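PDB 3GLD: pilin from Streptococcus pyogenes serotype M1, which builds the shaft of the pilus as head-to-tail subunits joined by isopeptide bonds, a fibre required for adhesion to host cells, bacterial aggregation and biofilm formation. Local coordinates for residues Phe222-Lys225 and Ser229-Val232; Glu200-Thr203 and Ala208-Gln211; Thr37-Lys42 and Asp108-Val113; Leu183-Asn188 and Thr233-Gly238. The protein carries 2 engineered substitutions. All coordinates share one frame; numbering follows the deposited sequence.

Interaction 1: Phe222-Lys225 and Ser229-Val232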
loop_
_atom_site.group_PDB
_atom_site.type_symbol
_atom_site.label_atom_id
_atom_site.label_comp_id
_atom_site.label_asym_id
_atom_site.label_seq_id
_atom_site.Cartn_x
_atom_site.Cartn_y
_atom_site.Cartn_z
ATOM N N PHE A 222 15.382 7.639 -22.445
ATOM C CA PHE A 222 14.630 8.849 -22.748
ATOM C C PHE A 222 15.529 10.032 -23.108
ATOM O O PHE A 222 16.743 9.998 -22.884
ATOM C CB PHE A 222 13.639 9.228 -21.613
ATOM C CG PHE A 222 14.290 9.652 -20.337
ATOM C CD1 PHE A 222 14.746 8.705 -19.411
ATOM C CD2 PHE A 222 14.400 11.006 -20.019
ATOM C CE1 PHE A 222 15.317 9.105 -18.201
ATOM C CE2 PHE A 222 14.975 11.416 -18.821
ATOM C CZ PHE A 222 15.444 10.472 -17.909
ATOM N N THR A 223 14.912 11.071 -23.664
ATOM C CA THR A 223 15.645 12.265 -24.050
ATOM C C THR A 223 14.912 13.486 -23.559
ATOM O O THR A 223 13.683 13.491 -23.480
ATOM C CB THR A 223 15.823 12.381 -25.603
ATOM O OG1 THR A 223 14.537 12.501 -26.230
ATOM C CG2 THR A 223 16.527 11.175 -26.179
ATOM N N LEU A 224 15.664 14.536 -23.257
ATOM C CA LEU A 224 15.075 15.818 -22.885
ATOM C C LEU A 224 15.853 16.975 -23.520
ATOM O O LEU A 224 17.076 16.967 -23.524
ATOM C CB LEU A 224 15.094 16.014 -21.359
ATOM C CG LEU A 224 14.303 15.057 -20.441
ATOM C CD1 LEU A 224 14.644 15.253 -18.983
ATOM C CD2 LEU A 224 12.853 15.260 -20.673
ATOM N N LYS A 225 15.131 17.974 -24.010
ATOM C CA LYS A 225 15.733 19.266 -24.316
ATOM C C LYS A 225 15.627 20.184 -23.086
ATOM O O LYS A 225 14.943 19.851 -22.110
ATOM C CB LYS A 225 15.019 19.932 -25.505
ATOM C CG LYS A 225 14.930 19.088 -26.790
ATOM C CD LYS A 225 14.049 19.830 -27.839
ATOM C CE LYS A 225 13.994 19.140 -29.209
ATOM N NZ LYS A 225 13.294 17.823 -29.162
ATOM N N SER A 229 10.711 17.723 -19.235
ATOM C CA SER A 229 10.872 16.817 -18.122
ATOM C C SER A 229 10.129 15.496 -18.360
ATOM O O SER A 229 9.200 15.425 -19.177
ATOM C CB SER A 229 10.364 17.484 -16.823
ATOM O OG SER A 229 8.949 17.730 -16.899
ATOM N N ILE A 230 10.562 14.462 -17.643
ATOM C CA ILE A 230 9.738 13.278 -17.441
ATOM C C ILE A 230 9.345 13.210 -15.956
ATOM O O ILE A 230 10.009 13.823 -15.108
ATOM C CB ILE A 230 10.422 11.958 -17.861
ATOM C CG1 ILE A 230 11.669 11.655 -17.018
ATOM C CG2 ILE A 230 10.720 11.950 -19.377
ATOM C CD1 ILE A 230 11.989 10.170 -16.958
ATOM N N LYS A 231 8.279 12.461 -15.670
ATOM C CA LYS A 231 7.795 12.262 -14.320
ATOM C C LYS A 231 7.255 10.823 -14.233
ATOM O O LYS A 231 6.319 10.456 -14.957
ATOM C CB LYS A 231 6.686 13.263 -13.985
ATOM C CG LYS A 231 6.313 13.281 -12.472
ATOM C CD LYS A 231 4.960 13.901 -12.204
ATOM C CE LYS A 231 4.913 15.358 -12.568
ATOM N NZ LYS A 231 3.720 16.035 -11.957
ATOM N N VAL A 232 7.880 10.026 -13.375
ATOM C CA VAL A 232 7.362 8.726 -12.997
ATOM C C VAL A 232 6.212 9.048 -12.019
ATOM O O VAL A 232 6.446 9.544 -10.917
ATOM C CB VAL A 232 8.462 7.884 -12.335
ATOM C CG1 VAL A 232 7.941 6.471 -11.962
ATOM C CG2 VAL A 232 9.655 7.766 -13.249
#
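One face of the Phe222 ring is covered by the terminal methyl of Ile230: CD1 of Ile230 sits 3.5 Å above the plane of the Phe222 ring, almost exactly over its centre. The approach is a CH-pi contact, with the methyl only 11° off the ring normal. At the ring edge, in plane, lies CD1 of Leu224 from the same strand. The two side chains that meet over the face cross at about a right angle. Ile230 CG1 points between the backbone N and the carbonyl carbon (chi1 64°), which carries CD1 across the ring, while its CG2 branch reaches Phe222 CD2 at 3.9 Å. CG2 of Ile230 also touches CD2 of Leu224, at 4.1 Å. That same Leu224 methyl presses on backbone as well, lying 3.6 Å from Ser229 N. No hydrogen bond joins the segments; the contact is buried and apolar.

The two strands run at 136° with their axes 7.7 Å apart, a spacing bridged by side chains rather than by backbone bonds. Together with the short link between them they form a beta arch, passing from one sheet of a beta sandwich to the other. Strand 220-224 pairs with strand 179-185, where Phe181 meets the Phe222 ring nearly parallel, whereas strand 229-236 lies between strands 196-202 and 151-169 in the facing sheet.

Interaction 2: Glu200-Thr203 and Ala208-Gln211; sequences EKTT and APVQ
Glu200 OE2 takes two donors: NE2 of Gln211 at 2.8 Å, and a water that also donates to Gln211 OE1. The amide nitrogen meets the oxygen from above, 37° out of the carboxylate plane, although the oxygen lies almost in the plane of the amide itself. The two flat groups stand 83° apart. Both side chains run side by side in the same direction; Glu200 is extended beyond CG, but Gln211 bends back (chi2 -77°), and this brings its amide against Glu200 CG, with NE2 within bonding distance of the carboxylate.

The backbones of the two segments pair as an antiparallel hairpin. Lys201 and Val210 are a hydrogen-bonded pair, with Lys201 N to Val210 O and Val210 N to Lys201 O both 2.9 Å. Glu200 and Gln211 form the adjoining non-hydrogen-bonded pair, where Glu200 CA makes a CA-H...O contact with Val210 O. Toward the turn, the Pro209 ring packs beside Thr202, with CG of Pro209 3.9 Å from OG1 of Thr202. Lys201 leaves on the other face, and its NZ hydrogen-bonds to Thr223 O.

The hairpin is thus held at the surface by paired backbone bonds, and a direct and a water-bridged link between carboxylate and amide probably limit the rotation of both side chains.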
loop_
_atom_site.group_PDB
_atom_site.type_symbol
_atom_site.label_atom_id
_atom_site.label_comp_id
_atom_site.label_asym_id
_atom_site.label_seq_id
_atom_site.Cartn_x
_atom_site.Cartn_y
_atom_site.Cartn_z
ATOM N N GLU A 200 5.318 10.141 -17.641
ATOM C CA GLU A 200 4.783 11.227 -18.462
ATOM C C GLU A 200 5.924 12.142 -18.868
ATOM O O GLU A 200 6.659 12.583 -18.005
ATOM C CB GLU A 200 3.760 12.081 -17.695
ATOM C CG GLU A 200 2.414 11.426 -17.440
ATOM C CD GLU A 200 1.418 12.368 -16.735
ATOM O OE1 GLU A 200 1.786 13.529 -16.417
ATOM O OE2 GLU A 200 0.268 11.936 -16.493
ATOM N N LYS A 201 6.068 12.410 -20.172
ATOM C CA LYS A 201 7.067 13.342 -20.679
ATOM C C LYS A 201 6.388 14.627 -21.112
ATOM O O LYS A 201 5.426 14.590 -21.889
ATOM C CB LYS A 201 7.870 12.739 -21.856
ATOM C CG LYS A 201 8.888 13.728 -22.450
ATOM C CD LYS A 201 9.854 13.066 -23.444
ATOM C CE LYS A 201 10.558 14.144 -24.256
ATOM N NZ LYS A 201 11.653 13.631 -25.118
ATOM N N THR A 202 6.893 15.757 -20.605
ATOM C CA THR A 202 6.361 17.085 -20.925
ATOM C C THR A 202 7.365 17.875 -21.769
ATOM O O THR A 202 8.548 17.929 -21.443
ATOM C CB THR A 202 6.010 17.856 -19.631
ATOM O OG1 THR A 202 5.079 17.073 -18.876
ATOM C CG2 THR A 202 5.394 19.228 -19.924
ATOM N N THR A 203 6.872 18.445 -22.866
ATOM C CA THR A 203 7.660 19.271 -23.769
ATOM C C THR A 203 7.058 20.660 -23.776
ATOM O O THR A 203 5.884 20.853 -23.447
ATOM C CB THR A 203 7.671 18.706 -25.215
ATOM O OG1 THR A 203 6.329 18.649 -25.725
ATOM C CG2 THR A 203 8.278 17.309 -25.250
ATOM N N ALA A 208 0.028 17.739 -25.326
ATOM C CA ALA A 208 -0.237 17.204 -23.997
ATOM C C ALA A 208 0.922 16.263 -23.628
ATOM O O ALA A 208 1.651 15.812 -24.514
ATOM C CB ALA A 208 -1.568 16.463 -23.998
ATOM N N PRO A 209 1.122 15.995 -22.328
ATOM C CA PRO A 209 2.209 15.092 -21.961
ATOM C C PRO A 209 2.023 13.699 -22.568
ATOM O O PRO A 209 0.881 13.259 -22.749
ATOM C CB PRO A 209 2.126 15.037 -20.436
ATOM C CG PRO A 209 1.444 16.317 -20.051
ATOM C CD PRO A 209 0.463 16.571 -21.144
ATOM N N VAL A 210 3.144 13.051 -22.902
ATOM C CA VAL A 210 3.162 11.741 -23.560
ATOM C C VAL A 210 3.402 10.641 -22.517
ATOM O O VAL A 210 4.347 10.737 -21.725
ATOM C CB VAL A 210 4.259 11.680 -24.672
ATOM C CG1 VAL A 210 4.503 10.249 -25.123
ATOM C CG2 VAL A 210 3.876 12.571 -25.884
ATOM N N GLN A 211 2.539 9.610 -22.523
ATOM C CA GLN A 211 2.648 8.469 -21.597
ATOM C C GLN A 211 3.444 7.300 -22.165
ATOM O O GLN A 211 3.180 6.809 -23.271
ATOM C CB GLN A 211 1.261 7.900 -21.214
ATOM C CG GLN A 211 0.247 8.878 -20.704
ATOM C CD GLN A 211 0.503 9.270 -19.260
ATOM O OE1 GLN A 211 1.129 8.524 -18.488
ATOM N NE2 GLN A 211 0.021 10.447 -18.887
HETATM O O HOH W 1 1.057 8.938 -15.718
#

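Interaction 3: Thr37-Lys42 and Asp108-Val113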
loop_
_atom_site.group_PDB
_atom_site.type_symbol
_atom_site.label_atom_id
_atom_site.label_comp_id
_atom_site.label_asym_id
_atom_site.label_seq_id
_atom_site.Cartn_x
_atom_site.Cartn_y
_atom_site.Cartn_z
ATOM N N THR A 37 2.976 -8.368 0.130
ATOM C CA THR A 37 3.087 -8.353 1.588
ATOM C C THR A 37 1.870 -9.042 2.225
ATOM O O THR A 37 0.816 -9.151 1.605
ATOM C CB THR A 37 3.155 -6.899 2.130
ATOM O OG1 THR A 37 3.354 -6.907 3.553
ATOM C CG2 THR A 37 1.862 -6.137 1.825
ATOM N N ASP A 38 2.032 -9.480 3.471
ATOM C CA ASP A 38 0.897 -9.867 4.329
ATOM C C ASP A 38 0.457 -8.702 5.187
ATOM O O ASP A 38 1.231 -7.771 5.414
ATOM C CB ASP A 38 1.316 -10.998 5.263
ATOM C CG ASP A 38 1.600 -12.292 4.528
ATOM O OD1 ASP A 38 1.192 -12.408 3.350
ATOM O OD2 ASP A 38 2.245 -13.191 5.134
ATOM N N PHE A 39 -0.789 -8.753 5.667
ATOM C CA PHE A 39 -1.217 -7.988 6.828
ATOM C C PHE A 39 -1.825 -8.973 7.831
ATOM O O PHE A 39 -2.583 -9.869 7.437
ATOM C CB PHE A 39 -2.234 -6.904 6.453
ATOM C CG PHE A 39 -1.670 -5.831 5.575
ATOM C CD1 PHE A 39 -0.815 -4.868 6.096
ATOM C CD2 PHE A 39 -1.947 -5.818 4.207
ATOM C CE1 PHE A 39 -0.261 -3.896 5.270
ATOM C CE2 PHE A 39 -1.406 -4.845 3.373
ATOM C CZ PHE A 39 -0.573 -3.879 3.906
ATOM N N THR A 40 -1.478 -8.799 9.106
ATOM C CA THR A 40 -1.797 -9.749 10.151
ATOM C C THR A 40 -2.746 -9.109 11.170
ATOM O O THR A 40 -2.662 -7.904 11.468
ATOM C CB THR A 40 -0.519 -10.284 10.846
ATOM O OG1 THR A 40 0.230 -11.057 9.908
ATOM C CG2 THR A 40 -0.864 -11.220 12.026
ATOM N N PHE A 41 -3.651 -9.933 11.693
ATOM C CA PHE A 41 -4.646 -9.475 12.660
ATOM C C PHE A 41 -4.623 -10.415 13.827
ATOM O O PHE A 41 -4.443 -11.619 13.659
ATOM C CB PHE A 41 -6.040 -9.394 12.019
ATOM C CG PHE A 41 -6.031 -8.721 10.667
ATOM C CD1 PHE A 41 -6.043 -7.339 10.563
ATOM C CD2 PHE A 41 -5.975 -9.482 9.499
ATOM C CE1 PHE A 41 -6.002 -6.724 9.319
ATOM C CE2 PHE A 41 -5.939 -8.873 8.253
ATOM C CZ PHE A 41 -5.953 -7.489 8.169
ATOM N N LYS A 42 -4.786 -9.842 15.015
ATOM C CA LYS A 42 -4.682 -10.558 16.262
ATOM C C LYS A 42 -6.005 -10.444 17.020
ATOM O O LYS A 42 -6.649 -9.380 17.024
ATOM C CB LYS A 42 -3.562 -9.931 17.102
ATOM C CG LYS A 42 -3.237 -10.632 18.427
ATOM C CD LYS A 42 -2.107 -9.911 19.216
ATOM C CE LYS A 42 -2.544 -8.555 19.767
ATOM N NZ LYS A 42 -1.543 -8.038 20.764
ATOM N N ASP A 108 6.334 -5.774 10.802
ATOM C CA ASP A 108 7.181 -5.686 9.609
ATOM C C ASP A 108 6.530 -4.660 8.673
ATOM O O ASP A 108 5.819 -5.031 7.729
ATOM C CB ASP A 108 7.336 -7.059 8.930
ATOM C CG ASP A 108 7.744 -8.171 9.912
ATOM O OD1 ASP A 108 8.717 -7.987 10.693
ATOM O OD2 ASP A 108 7.088 -9.243 9.888
ATOM N N LYS A 109 6.750 -3.380 8.976
ATOM C CA LYS A 109 6.068 -2.271 8.308
ATOM C C LYS A 109 6.459 -2.184 6.832
ATOM O O LYS A 109 7.640 -2.131 6.501
ATOM C CB LYS A 109 6.367 -0.947 9.018
ATOM C CG LYS A 109 5.785 -0.846 10.433
ATOM C CD LYS A 109 6.367 0.335 11.223
ATOM C CE LYS A 109 5.512 1.592 11.078
ATOM N NZ LYS A 109 6.275 2.826 11.473
ATOM N N VAL A 110 5.455 -2.195 5.967
ATOM C CA VAL A 110 5.644 -2.118 4.518
ATOM C C VAL A 110 5.831 -0.648 4.160
ATOM O O VAL A 110 5.019 0.192 4.561
ATOM C CB VAL A 110 4.403 -2.676 3.786
ATOM C CG1 VAL A 110 4.556 -2.636 2.261
ATOM C CG2 VAL A 110 4.079 -4.082 4.291
ATOM N N PRO A 111 6.895 -0.328 3.392
ATOM C CA PRO A 111 7.161 1.066 3.003
ATOM C C PRO A 111 5.972 1.718 2.303
ATOM O O PRO A 111 5.318 1.085 1.484
ATOM C CB PRO A 111 8.360 0.944 2.052
ATOM C CG PRO A 111 8.978 -0.385 2.398
ATOM C CD PRO A 111 7.817 -1.257 2.720
ATOM N N GLY A 112 5.697 2.972 2.658
ATOM C CA GLY A 112 4.555 3.706 2.132
ATOM C C GLY A 112 3.197 3.404 2.765
ATOM O O GLY A 112 2.201 4.046 2.410
ATOM N N VAL A 113 3.135 2.421 3.666
ATOM C CA VAL A 113 1.848 2.035 4.287
ATOM C C VAL A 113 1.613 2.652 5.662
ATOM O O VAL A 113 2.448 2.553 6.546
ATOM C CB VAL A 113 1.663 0.487 4.382
ATOM C CG1 VAL A 113 0.353 0.145 5.102
ATOM C CG2 VAL A 113 1.690 -0.135 2.977
#
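The ring of Phe39 overlaps two valines of the 108-113 loop, its CE1 atom lying 4.1 Å from CG1 of Val113 and 4.5 Å from CG2 of Val110. Both methyls approach the ring obliquely. Phe39 and Val113 come from opposite directions; with CG anti to the carbonyl carbon (chi1 -66°), the phenylalanine swings the far end of its ring toward the loop, although its CB does not point there.

Thr37 and Val110 meet tip to tip. The hydroxyl is placed opposite the backbone N (chi1 -176°) and aims at the CG2 methyl of Val110, whose recorded distance of 3.0 Å from Thr37 OG1 is short for oxygen against a methyl, so the exact spacing is doubtful. CB of Thr37 lies 3.7 Å from the same methyl. Both valines lie at the ends of a type II beta turn, Val110 to Val113, closed by a bond from Val113 N to Val110 O of 3.1 Å, with Gly112 at positive phi.

The contact thus sets this turn against the beginning of strand 37-45, which pairs with strand 65-70. On the strand 151-169 side, Phe39 and Val113 both touch Asn155, and the Phe39 ring makes a cation-pi contact with Lys23. This packing lies beside the site where an isopeptide bond joins Lys23 to Asn155 in the natural protein; here the position promoting it is the engineered Ala104.

Interaction 4: Leu183-Asn188 and Thr233-Gly238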
loop_
_atom_site.group_PDB
_atom_site.type_symbol
_atom_site.label_atom_id
_atom_site.label_comp_id
_atom_site.label_asym_id
_atom_site.label_seq_id
_atom_site.Cartn_x
_atom_site.Cartn_y
_atom_site.Cartn_z
ATOM N N LEU A 183 17.051 5.621 -17.054
ATOM C CA LEU A 183 16.492 5.470 -15.717
ATOM C C LEU A 183 16.363 3.975 -15.458
ATOM O O LEU A 183 15.783 3.249 -16.273
ATOM C CB LEU A 183 15.103 6.129 -15.595
ATOM C CG LEU A 183 14.159 5.662 -14.456
ATOM C CD1 LEU A 183 14.581 6.290 -13.123
ATOM C CD2 LEU A 183 12.746 6.081 -14.796
ATOM N N THR A 184 16.902 3.531 -14.330
ATOM C CA THR A 184 16.724 2.148 -13.881
ATOM C C THR A 184 16.145 2.141 -12.475
ATOM O O THR A 184 16.724 2.711 -11.555
ATOM C CB THR A 184 18.044 1.381 -13.893
ATOM O OG1 THR A 184 18.678 1.576 -15.157
ATOM C CG2 THR A 184 17.811 -0.118 -13.656
ATOM N N LEU A 185 14.967 1.537 -12.351
ATOM C CA LEU A 185 14.370 1.210 -11.067
ATOM C C LEU A 185 14.700 -0.259 -10.729
ATOM O O LEU A 185 14.638 -1.136 -11.599
ATOM C CB LEU A 185 12.862 1.423 -11.143
ATOM C CG LEU A 185 12.361 2.702 -11.832
ATOM C CD1 LEU A 185 10.903 2.560 -12.143
ATOM C CD2 LEU A 185 12.601 3.940 -11.008
ATOM N N LYS A 186 15.063 -0.514 -9.470
ATOM C CA LYS A 186 15.536 -1.832 -9.038
ATOM C C LYS A 186 14.443 -2.607 -8.311
ATOM O O LYS A 186 13.724 -2.054 -7.478
ATOM C CB LYS A 186 16.761 -1.713 -8.132
ATOM C CG LYS A 186 18.034 -1.215 -8.827
ATOM C CD LYS A 186 17.965 0.264 -9.167
ATOM C CE LYS A 186 19.033 0.654 -10.169
ATOM N NZ LYS A 186 20.403 0.397 -9.625
ATOM N N ALA A 187 14.335 -3.893 -8.631
ATOM C CA ALA A 187 13.382 -4.776 -7.962
ATOM C C ALA A 187 13.711 -4.927 -6.478
ATOM O O ALA A 187 14.867 -4.821 -6.069
ATOM C CB ALA A 187 13.358 -6.160 -8.652
ATOM N N ASN A 188 12.679 -5.150 -5.677
ATOM C CA ASN A 188 12.844 -5.617 -4.302
ATOM C C ASN A 188 11.737 -6.631 -3.995
ATOM O O ASN A 188 10.956 -6.970 -4.885
ATOM C CB ASN A 188 12.866 -4.443 -3.296
ATOM C CG ASN A 188 11.650 -3.554 -3.390
ATOM O OD1 ASN A 188 10.528 -4.021 -3.589
ATOM N ND2 ASN A 188 11.867 -2.242 -3.242
ATOM N N THR A 233 4.977 8.850 -12.463
ATOM C CA THR A 233 3.824 9.340 -11.702
ATOM C C THR A 233 3.322 8.397 -10.596
ATOM O O THR A 233 2.556 8.825 -9.731
ATOM C CB THR A 233 2.627 9.673 -12.620
ATOM O OG1 THR A 233 2.171 8.474 -13.270
ATOM C CG2 THR A 233 3.033 10.672 -13.661
ATOM N N ASN A 234 3.743 7.138 -10.629
ATOM C CA ASN A 234 3.345 6.158 -9.589
ATOM C C ASN A 234 4.534 5.355 -9.059
ATOM O O ASN A 234 4.469 4.144 -8.934
ATOM C CB ASN A 234 2.214 5.243 -10.089
ATOM C CG ASN A 234 2.610 4.383 -11.283
ATOM O OD1 ASN A 234 3.614 4.635 -11.944
ATOM N ND2 ASN A 234 1.804 3.340 -11.561
ATOM N N LEU A 235 5.653 6.033 -8.798
ATOM C CA LEU A 235 6.827 5.374 -8.230
ATOM C C LEU A 235 6.512 4.874 -6.816
ATOM O O LEU A 235 6.133 5.661 -5.960
ATOM C CB LEU A 235 8.000 6.356 -8.170
ATOM C CG LEU A 235 9.345 5.837 -7.649
ATOM C CD1 LEU A 235 9.907 4.778 -8.562
ATOM C CD2 LEU A 235 10.322 6.998 -7.513
ATOM N N PRO A 236 6.664 3.560 -6.564
ATOM C CA PRO A 236 6.405 3.171 -5.181
ATOM C C PRO A 236 7.458 3.664 -4.185
ATOM O O PRO A 236 8.622 3.894 -4.548
ATOM C CB PRO A 236 6.377 1.634 -5.231
ATOM C CG PRO A 236 6.272 1.268 -6.691
ATOM C CD PRO A 236 6.899 2.403 -7.447
ATOM N N VAL A 237 7.043 3.800 -2.922
ATOM C CA VAL A 237 7.969 4.084 -1.831
ATOM C C VAL A 237 8.886 2.887 -1.572
ATOM O O VAL A 237 8.456 1.729 -1.674
ATOM C CB VAL A 237 7.197 4.437 -0.515
ATOM C CG1 VAL A 237 8.177 4.753 0.624
ATOM C CG2 VAL A 237 6.285 5.633 -0.724
ATOM N N GLY A 238 10.141 3.160 -1.227
ATOM C CA GLY A 238 11.105 2.104 -0.909
ATOM C C GLY A 238 11.864 1.492 -2.086
ATOM O O GLY A 238 12.542 0.475 -1.925
HETATM O O HOH W 2 9.408 -0.907 -1.884
#
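Leu185 and Leu235 make the tightly packed half of this contact: CD2 of Leu185 lies 3.7 Å from CD1 of Leu235, the two side chains meeting methyl to methyl as they cross obliquely. Leu235 does not set out directly toward its partner. Its CG stands opposite the backbone N (chi1 -178°), and the branch beyond it turns the CD1 methyl onto Leu185. Both leucines are buried, in the space between two sheets of the sandwich: Leu185 also packs on Val197 and Tyr241, while Leu235 touches Thr160 and Leu162.

The other half, three residues along each segment, is polar, with one bridging water. Here the amide of Asn188 lies against the carbonyl of Gly238 and reaches that of Val237 through the water. ND2 of Asn188 is 3.1 Å from Gly238 O. The water accepts a hydrogen bond from Asn188 ND2, 3.1 Å away, and in turn gives one of 2.8 Å to Val237 O. The other end of the amide, OD1, accepts weak hydrogen bonds from the backbone N atoms of Tyr190 and Tyr191.

The two ends therefore differ in chemistry. Apolar methyls meet in the interior between the sheets, whereas at the loop end one asparagine amide joins the 190-191 backbone weakly and the Val237 carbonyl through a water, tying two loops together through a water-mediated link.

How the interactions relate
Interactions 1, 2 and 4 touch one another. Interactions 1 and 2 (centres about 8 Å apart) are stitched by a probable hydrogen bond from Thr202 N to Ser229 O (2.7 Å). Interactions 1 and 4 share strand 229-236, and Leu183 CD2 packs on Val232 CG2 at 3.8 Å. Interaction 3, its centre about 34 Å from that of interaction 1, meets interaction 4 where Gly112 N lies 3.7 Å from Val237 CG1, so loops of the N- and C-terminal halves adjoin. The side chain of Leu224 is about 7 Å from that of Glu245, which promotes the Lys166-Asn290 cross-link; that of Phe39 is as near that of engineered Ala104, which replaces the natural promoter of Lys23-Asn155.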